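Local coordinates for Mlr7391 protein (Mesorhizobium loti, PDB 3HK4) that is of unproven function but has an NTF2-like, SnoaL-like fold, which suggests a polyketide cyclase-type enzyme, at residues A[30-34]-A[35-39]. Sequence-based numbering, arbitrary orientation.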
ATOM      1  N   THR A  30       8.586  21.424   2.926  1.00 30.85           N
ATOM      2  CA  THR A  30       9.915  20.978   2.452  1.00 31.15           C
ATOM      3  C   THR A  30      10.876  20.804   3.611  1.00 29.89           C
ATOM      4  O   THR A  30      11.599  19.819   3.671  1.00 30.44           O
ATOM      5  CB  THR A  30      10.483  21.956   1.404  1.00 30.23           C
ATOM      6  OG1 THR A  30       9.530  22.038   0.341  1.00 29.09           O
ATOM      7  CG2 THR A  30      11.859  21.469   0.868  1.00 31.72           C
ATOM      8  N   GLU A  31      10.887  21.756   4.525  1.00 29.16           N
ATOM      9  CA  GLU A  31      11.773  21.678   5.667  1.00 31.70           C
ATOM     10  C   GLU A  31      11.433  20.460   6.514  1.00 29.74           C
ATOM     11  O   GLU A  31      12.306  19.762   7.007  1.00 28.17           O
ATOM     12  CB  GLU A  31      11.701  22.980   6.484  1.00 33.16           C
ATOM     13  CG  GLU A  31      12.385  24.162   5.785  1.00 36.96           C
ATOM     14  CD  GLU A  31      12.204  25.515   6.512  1.00 40.19           C
ATOM     15  OE1 GLU A  31      11.624  25.561   7.628  1.00 46.50           O
ATOM     16  OE2 GLU A  31      12.641  26.548   5.945  1.00 51.29           O
ATOM     17  N   LEU A  32      10.142  20.222   6.717  1.00 28.09           N
ATOM     18  CA  LEU A  32       9.724  19.060   7.443  1.00 28.06           C
ATOM     19  C   LEU A  32      10.183  17.770   6.767  1.00 28.75           C
ATOM     20  O   LEU A  32      10.726  16.849   7.437  1.00 29.09           O
ATOM     21  CB  LEU A  32       8.181  19.102   7.666  1.00 23.98           C
ATOM     22  CG  LEU A  32       7.665  20.089   8.681  1.00 26.87           C
ATOM     23  CD1 LEU A  32       6.092  20.226   8.571  1.00 23.06           C
ATOM     24  CD2 LEU A  32       8.047  19.676  10.069  1.00 33.45           C
ATOM     25  N   LEU A  33      10.047  17.686   5.455  1.00 29.41           N
ATOM     26  CA  LEU A  33      10.541  16.464   4.748  1.00 30.42           C
ATOM     27  C   LEU A  33      12.045  16.338   4.891  1.00 32.50           C
ATOM     28  O   LEU A  33      12.543  15.230   5.218  1.00 31.70           O
ATOM     29  CB  LEU A  33      10.176  16.430   3.268  1.00 32.09           C
ATOM     30  CG  LEU A  33       8.684  16.436   2.894  1.00 33.91           C
ATOM     31  CD1 LEU A  33       8.523  16.160   1.378  1.00 31.96           C
ATOM     32  CD2 LEU A  33       7.841  15.508   3.710  1.00 37.77           C
ATOM     33  N   LYS A  34      12.784  17.433   4.677  1.00 31.35           N
ATOM     34  CA  LYS A  34      14.244  17.386   4.854  1.00 33.14           C
ATOM     35  C   LYS A  34      14.664  16.901   6.243  1.00 33.30           C
ATOM     36  O   LYS A  34      15.659  16.193   6.385  1.00 35.95           O
ATOM     37  CB  LYS A  34      14.882  18.748   4.639  1.00 37.02           C
ATOM     38  CG  LYS A  34      14.873  19.223   3.213  1.00 38.96           C
ATOM     39  CD  LYS A  34      15.582  20.552   3.159  1.00 38.22           C
ATOM     40  CE  LYS A  34      15.644  21.077   1.773  1.00 48.79           C
ATOM     41  NZ  LYS A  34      16.331  22.363   1.766  1.00 42.36           N
ATOM     42  N   GLN A  35      13.922  17.327   7.263  1.00 32.79           N
ATOM     43  CA  GLN A  35      14.178  16.957   8.668  1.00 33.29           C
ATOM     44  C   GLN A  35      13.764  15.530   9.013  1.00 32.13           C
ATOM     45  O   GLN A  35      14.020  15.056  10.117  1.00 37.72           O
ATOM     46  CB  GLN A  35      13.474  17.933   9.585  1.00 32.58           C
ATOM     47  CG  GLN A  35      14.104  19.342   9.568  1.00 35.64           C
ATOM     48  CD  GLN A  35      13.183  20.428  10.113  1.00 38.57           C
ATOM     49  OE1 GLN A  35      12.197  20.137  10.805  1.00 47.40           O
ATOM     50  NE2 GLN A  35      13.486  21.687   9.774  1.00 41.51           N
ATOM     51  N   GLY A  36      13.082  14.874   8.096  1.00 32.70           N
ATOM     52  CA  GLY A  36      12.648  13.491   8.241  1.00 34.10           C
ATOM     53  C   GLY A  36      11.260  13.374   8.821  1.00 35.40           C
ATOM     54  O   GLY A  36      10.838  12.275   9.062  1.00 33.98           O
ATOM     55  N   ASP A  37      10.543  14.494   9.006  1.00 32.74           N
ATOM     56  CA  ASP A  37       9.225  14.470   9.624  1.00 31.39           C
ATOM     57  C   ASP A  37       8.147  14.327   8.583  1.00 30.97           C
ATOM     58  O   ASP A  37       7.226  15.154   8.454  1.00 30.27           O
ATOM     59  CB  ASP A  37       9.021  15.723  10.464  1.00 29.09           C
ATOM     60  CG  ASP A  37       7.827  15.617  11.373  1.00 34.92           C
ATOM     61  OD1 ASP A  37       7.175  14.544  11.421  1.00 35.03           O
ATOM     62  OD2 ASP A  37       7.573  16.605  12.064  1.00 30.45           O
ATOM     63  N   ASN A  38       8.244  13.222   7.868  1.00 32.93           N
ATOM     64  CA  ASN A  38       7.333  12.926   6.786  1.00 33.10           C
ATOM     65  C   ASN A  38       5.918  12.795   7.304  1.00 29.40           C
ATOM     66  O   ASN A  38       4.965  13.318   6.745  1.00 28.70           O
ATOM     67  CB  ASN A  38       7.791  11.658   6.051  1.00 35.93           C
ATOM     68  CG  ASN A  38       9.134  11.831   5.383  1.00 46.92           C
ATOM     69  OD1 ASN A  38       9.213  11.826   4.180  1.00 57.67           O
ATOM     70  ND2 ASN A  38      10.191  12.026   6.162  1.00 58.49           N
ATOM     71  N   ALA A  39       5.764  12.112   8.424  1.00 31.67           N
ATOM     72  CA  ALA A  39       4.416  11.951   8.992  1.00 29.40           C
ATOM     73  C   ALA A  39       3.840  13.261   9.474  1.00 27.63           C
ATOM     74  O   ALA A  39       2.618  13.503   9.349  1.00 28.40           O
ATOM     75  CB  ALA A  39       4.403  10.886  10.144  1.00 29.86           C
TER
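L32 O accepts a hydrogen bond from D37 N at 2.8 Å. The hydrogen bond reaches back five residues, at an N-H...O angle of 144°. One residue further on, L33 O accepts G36 N at 2.9 Å. This i to i+3 bond pairs with the five-residue one. Before the chain turns, Q35 N still makes an ordinary helical bond to E31 O, 2.9 Å long. G36 carries the turn. Its phi is positive, at 92°, a conformation that glycine reaches easily.

The Q35 side chain folds back over the last helical turn. Q35 CG is anti to the carbonyl carbon of its own residue (chi1 -70°), which brings Q35 CG to 3.2 Å from E31 O. The amide end lies beside E31, while the E31 carboxylate forms a salt bridge with K27.

The side chains of L32 and D37 run side by side in the same direction, with L32 CD2 3.7 Å from D37 OD2. The other carboxylate oxygen, D37 OD1, caps G40 N. The side chains of L33 and N38 cross at about a right angle, and L33 CD2 lies 4.0 Å from N38 OD1. N38 ND2 donates a hydrogen bond to G36 O at 3.0 Å, from above that carbonyl plane; G36 O lies in the plane of the N38 amide. L33 also packs on L99 and F101 of strand 96-107, and both leucines touch A41.

Helix 22-34 thus ends in a Schellman motif, and D37 follows directly as N-cap of helix 38-45: a short link between two consecutive helices on the helical side of the NTF2-like alpha+beta fold.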